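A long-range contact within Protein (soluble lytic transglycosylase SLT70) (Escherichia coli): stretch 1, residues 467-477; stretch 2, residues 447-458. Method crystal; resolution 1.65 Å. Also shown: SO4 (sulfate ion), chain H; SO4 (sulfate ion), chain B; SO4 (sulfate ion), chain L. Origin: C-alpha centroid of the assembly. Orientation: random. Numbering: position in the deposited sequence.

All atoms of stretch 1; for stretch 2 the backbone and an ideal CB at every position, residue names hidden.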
# COMPACT_ATOMS: atom_id res chain seq x y z
N PRO A 467 -11.15 -20.52 13.67
CA PRO A 467 -12.15 -19.80 14.48
C PRO A 467 -12.85 -18.70 13.66
O PRO A 467 -12.25 -18.11 12.75
CB PRO A 467 -11.30 -19.17 15.58
CG PRO A 467 -10.15 -20.09 15.72
CD PRO A 467 -9.81 -20.42 14.27
N GLN A 468 -14.11 -18.43 13.97
CA GLN A 468 -14.83 -17.35 13.27
C GLN A 468 -14.07 -16.02 13.41
O GLN A 468 -13.90 -15.30 12.44
CB GLN A 468 -16.24 -17.19 13.83
CG GLN A 468 -17.08 -16.18 13.03
CD GLN A 468 -18.39 -15.85 13.70
OE1 GLN A 468 -18.98 -16.70 14.37
NE2 GLN A 468 -18.86 -14.63 13.51
N SER A 469 -13.61 -15.73 14.62
CA SER A 469 -12.87 -14.50 14.90
C SER A 469 -11.63 -14.37 14.02
O SER A 469 -11.30 -13.28 13.54
CB SER A 469 -12.47 -14.46 16.39
OG SER A 469 -11.54 -15.50 16.70
N TYR A 470 -10.97 -15.50 13.79
CA TYR A 470 -9.77 -15.54 12.98
C TYR A 470 -10.06 -15.21 11.51
O TYR A 470 -9.33 -14.43 10.89
CB TYR A 470 -9.07 -16.89 13.13
CG TYR A 470 -7.84 -17.02 12.29
CD1 TYR A 470 -6.82 -16.06 12.36
CD2 TYR A 470 -7.70 -18.07 11.38
CE1 TYR A 470 -5.69 -16.14 11.53
CE2 TYR A 470 -6.58 -18.16 10.55
CZ TYR A 470 -5.59 -17.19 10.63
OH TYR A 470 -4.50 -17.27 9.78
N ALA A 471 -11.11 -15.83 10.95
CA ALA A 471 -11.50 -15.55 9.55
C ALA A 471 -11.84 -14.06 9.41
O ALA A 471 -11.47 -13.41 8.43
CB ALA A 471 -12.69 -16.39 9.15
N MET A 472 -12.51 -13.51 10.42
CA MET A 472 -12.86 -12.10 10.43
C MET A 472 -11.63 -11.19 10.50
O MET A 472 -11.58 -10.18 9.81
CB MET A 472 -13.85 -11.80 11.55
CG MET A 472 -15.20 -12.43 11.26
SD MET A 472 -16.41 -12.29 12.58
CE MET A 472 -17.04 -10.61 12.31
N ALA A 473 -10.63 -11.58 11.29
CA ALA A 473 -9.38 -10.82 11.40
C ALA A 473 -8.69 -10.76 10.04
O ALA A 473 -8.15 -9.73 9.66
CB ALA A 473 -8.45 -11.47 12.43
N ILE A 474 -8.64 -11.90 9.36
CA ILE A 474 -8.00 -11.98 8.03
C ILE A 474 -8.72 -11.04 7.05
O ILE A 474 -8.08 -10.25 6.35
CB ILE A 474 -7.99 -13.45 7.52
CG1 ILE A 474 -6.98 -14.29 8.32
CG2 ILE A 474 -7.68 -13.51 6.00
CD1 ILE A 474 -5.50 -14.11 7.89
N ALA A 475 -10.05 -11.10 7.03
CA ALA A 475 -10.82 -10.23 6.14
C ALA A 475 -10.61 -8.75 6.46
O ALA A 475 -10.45 -7.92 5.56
CB ALA A 475 -12.30 -10.59 6.21
N ARG A 476 -10.60 -8.41 7.75
CA ARG A 476 -10.40 -7.03 8.19
C ARG A 476 -9.05 -6.51 7.69
O ARG A 476 -8.96 -5.40 7.16
CB ARG A 476 -10.48 -6.96 9.72
CG ARG A 476 -9.99 -5.64 10.33
CD ARG A 476 -10.83 -4.45 9.90
NE ARG A 476 -10.40 -3.22 10.56
CZ ARG A 476 -9.34 -2.50 10.21
NH1 ARG A 476 -8.60 -2.86 9.17
NH2 ARG A 476 -9.05 -1.38 10.88
N GLN A 477 -8.01 -7.34 7.80
CA GLN A 477 -6.69 -6.96 7.35
C GLN A 477 -6.64 -6.82 5.83
O GLN A 477 -6.08 -5.86 5.31
CB GLN A 477 -5.65 -8.00 7.79
CG GLN A 477 -4.31 -7.95 7.03
CD GLN A 477 -3.55 -6.66 7.25
OE1 GLN A 477 -3.63 -6.05 8.31
NE2 GLN A 477 -2.81 -6.23 6.24
N UNK A 447 -15.48 0.74 16.43
CA UNK A 447 -15.69 1.22 15.07
C UNK A 447 -14.61 0.74 14.11
O UNK A 447 -14.85 0.59 12.91
CB UNK A 447 -15.75 2.75 15.06
N UNK A 448 -13.41 0.50 14.64
CA UNK A 448 -12.30 0.00 13.83
C UNK A 448 -12.44 -1.50 13.53
O UNK A 448 -11.91 -1.99 12.53
CB UNK A 448 -10.97 0.27 14.54
N UNK A 449 -13.13 -2.23 14.41
CA UNK A 449 -13.25 -3.67 14.24
C UNK A 449 -14.69 -4.13 14.37
O UNK A 449 -15.03 -4.91 15.27
CB UNK A 449 -12.37 -4.40 15.26
N UNK A 450 -15.54 -3.70 13.43
CA UNK A 450 -16.96 -4.08 13.47
C UNK A 450 -17.19 -5.56 13.17
O UNK A 450 -16.40 -6.16 12.44
CB UNK A 450 -17.75 -3.23 12.47
N UNK A 451 -18.27 -6.12 13.72
CA UNK A 451 -18.62 -7.52 13.50
C UNK A 451 -19.33 -7.65 12.16
O UNK A 451 -20.51 -8.03 12.08
CB UNK A 451 -19.50 -8.05 14.63
N UNK A 452 -18.57 -7.39 11.10
CA UNK A 452 -19.09 -7.42 9.73
C UNK A 452 -19.40 -8.82 9.19
O UNK A 452 -18.65 -9.77 9.41
CB UNK A 452 -18.08 -6.74 8.80
N UNK A 453 -20.55 -8.94 8.51
CA UNK A 453 -21.00 -10.18 7.90
C UNK A 453 -20.95 -11.31 8.93
O UNK A 453 -20.61 -12.44 8.61
CB UNK A 453 -20.15 -10.52 6.68
N UNK A 454 -21.35 -11.00 10.16
CA UNK A 454 -21.30 -11.96 11.25
C UNK A 454 -21.94 -13.31 10.96
O UNK A 454 -21.31 -14.36 11.15
CB UNK A 454 -21.98 -11.35 12.48
N UNK A 455 -23.18 -13.29 10.48
CA UNK A 455 -23.91 -14.52 10.15
C UNK A 455 -23.19 -15.36 9.09
O UNK A 455 -23.11 -16.57 9.22
CB UNK A 455 -25.32 -14.17 9.66
N UNK A 456 -22.66 -14.70 8.06
CA UNK A 456 -21.95 -15.44 7.01
C UNK A 456 -20.68 -16.08 7.55
O UNK A 456 -20.39 -17.23 7.24
CB UNK A 456 -21.61 -14.51 5.84
N UNK A 457 -19.89 -15.33 8.32
CA UNK A 457 -18.66 -15.91 8.88
C UNK A 457 -18.96 -17.07 9.82
O UNK A 457 -18.26 -18.07 9.80
CB UNK A 457 -17.86 -14.84 9.62
N UNK A 458 -20.05 -16.96 10.58
CA UNK A 458 -20.44 -18.03 11.49
C UNK A 458 -20.78 -19.27 10.68
O UNK A 458 -20.24 -20.35 10.91
CB UNK A 458 -21.62 -17.61 12.36
S SO4 H . -5.95 0.14 10.17
O1 SO4 H . -5.65 -0.81 11.27
O2 SO4 H . -4.70 0.47 9.46
O3 SO4 H . -6.89 -0.49 9.24
O4 SO4 H . -6.54 1.36 10.74
S SO4 B . -3.52 -1.78 16.27
O1 SO4 B . -3.26 -3.22 16.50
O2 SO4 B . -4.65 -1.35 17.11
O3 SO4 B . -2.30 -1.03 16.63
O4 SO4 B . -3.82 -1.53 14.85
S SO4 L . -15.46 -20.71 16.80
O1 SO4 L . -15.61 -20.19 15.43
O2 SO4 L . -14.87 -19.68 17.67
O3 SO4 L . -16.78 -21.09 17.34
O4 SO4 L . -14.57 -21.89 16.80

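Position 447 lies in a helix, with nothing of stretch 1 within 5.5 Å of its ideal CB, so the contact leaves its choice open; it is Glu447. At 448 the CB points sideways, 4.5 Å from Arg476 NH2, and two sulfate ions lie nearby. An acid could answer the arginine, but a second base could share the anions, and the residue is Arg448. Its NH2 approaches Arg476 NH2 to 4.4 Å, a pairing of like charges bridged by the chain H sulfate: Arg448 NH2 donates to O1 (2.8 Å), while Arg476 NH1 and NH2 both donate to O3 (2.9 Å each). The backbone takes part too, since Arg476 NE donates to Arg448 O at 2.8 Å, nearly straight.

Position 449 leaves helical geometry (phi/psi -131/66), and its CB lies 5.2 Å from Arg476 NE. A long or flat side chain could reach the guanidinium. Phe449 does so, placing CE1 3.7 Å from Arg476 NE, over one face of the guanidinium.

At 450 stretch 1 offers the CB nothing within 5.5 Å; it is Pro450. At 451 the CB is 4.2 Å from Met472 CE, which favours an apolar residue of moderate size. Leu451 fits, its CD2 4.1 Å from Met472 CE. Position 452 points sideways, its CB 5.3 Å from the same methyl, so a small residue suffices: Ala452.

Position 453 has positive phi (51/40), where glycine or asparagine would be easiest, yet the residue is Tyr453, at the helix N-cap position and without contact to stretch 1. At 454 the CB is 4.6 Å from Gln468 NE2, a donor that invites a short acceptor such as Asp, Asn or Ser. Asn454 accepts through OD1 at 2.9 Å from Gln468 NE2, a weak hydrogen bond because the angle is bent.

Positions 455, pointing away, and 456, sideways, find nothing of stretch 1 near their CB atoms, and are Asp455 and Leu456.

Position 457 points toward stretch 1, its CB 3.7 Å from Gln468 CG and 3.9 Å from Met472 CG. Two alanines beyond leave a hollow for a large apolar side chain; Leu, Met or an aromatic could be considered. Phe457 sits as a knob among Gln468, Ala471, Met472 and Ala475. Met472 CG lies over one ring face, 3.6 Å from Phe457 CG, while Ala475 CB meets Phe457 CZ at 3.7 Å.

At 458 the CB is 3.4 Å from Gln468 OE1, with open space beyond, so most polar residues would suit, short or long. Lys458 is fully extended and its end leads away.

Stretch 2 (447-458) ERFPLAYNDLFK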
# COMPACT_ATOMS: atom_id res chain seq x y z
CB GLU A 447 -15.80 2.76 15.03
CG GLU A 447 -17.03 3.34 15.75
CD GLU A 447 -16.90 3.34 17.27
OE1 GLU A 447 -15.77 3.42 17.79
OE2 GLU A 447 -17.94 3.28 17.95
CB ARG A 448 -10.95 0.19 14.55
CG ARG A 448 -10.51 1.65 14.78
CD ARG A 448 -9.09 1.71 15.40
NE ARG A 448 -8.11 1.15 14.48
CZ ARG A 448 -7.00 0.51 14.86
NH1 ARG A 448 -6.67 0.41 16.14
NH2 ARG A 448 -6.19 0.01 13.94
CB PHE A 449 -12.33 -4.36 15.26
CG PHE A 449 -10.88 -3.98 15.09
CD1 PHE A 449 -10.14 -4.50 14.02
CD2 PHE A 449 -10.30 -3.00 15.91
CE1 PHE A 449 -8.84 -4.04 13.76
CE2 PHE A 449 -9.01 -2.53 15.66
CZ PHE A 449 -8.28 -3.05 14.58
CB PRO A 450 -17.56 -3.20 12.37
CG PRO A 450 -16.45 -3.11 11.36
CD PRO A 450 -15.24 -2.87 12.24
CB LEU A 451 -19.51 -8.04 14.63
CG LEU A 451 -18.84 -8.04 16.01
CD1 LEU A 451 -19.82 -8.56 17.06
CD2 LEU A 451 -17.57 -8.88 15.99
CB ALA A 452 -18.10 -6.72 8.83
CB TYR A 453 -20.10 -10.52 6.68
CG TYR A 453 -20.01 -9.39 5.68
CD1 TYR A 453 -21.02 -9.22 4.72
CD2 TYR A 453 -18.96 -8.48 5.71
CE1 TYR A 453 -20.98 -8.16 3.81
CE2 TYR A 453 -18.90 -7.41 4.81
CZ TYR A 453 -19.93 -7.27 3.86
OH TYR A 453 -19.90 -6.23 2.97
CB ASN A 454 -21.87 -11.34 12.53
CG ASN A 454 -21.63 -12.20 13.75
OD1 ASN A 454 -20.50 -12.35 14.20
ND2 ASN A 454 -22.69 -12.79 14.28
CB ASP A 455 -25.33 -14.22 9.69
CG ASP A 455 -26.20 -13.64 10.80
OD1 ASP A 455 -25.90 -13.89 11.99
OD2 ASP A 455 -27.17 -12.92 10.47
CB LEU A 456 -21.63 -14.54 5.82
CG LEU A 456 -22.83 -14.18 4.92
CD1 LEU A 456 -22.44 -13.09 3.93
CD2 LEU A 456 -23.30 -15.44 4.19
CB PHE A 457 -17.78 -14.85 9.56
CG PHE A 457 -16.96 -14.04 8.59
CD1 PHE A 457 -15.83 -14.59 7.98
CD2 PHE A 457 -17.33 -12.74 8.28
CE1 PHE A 457 -15.07 -13.84 7.05
CE2 PHE A 457 -16.58 -11.99 7.37
CZ PHE A 457 -15.45 -12.54 6.75
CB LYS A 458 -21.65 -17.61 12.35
CG LYS A 458 -22.05 -18.67 13.37
CD LYS A 458 -23.25 -18.23 14.19
CE LYS A 458 -23.60 -19.27 15.26
NZ LYS A 458 -24.93 -18.97 15.90
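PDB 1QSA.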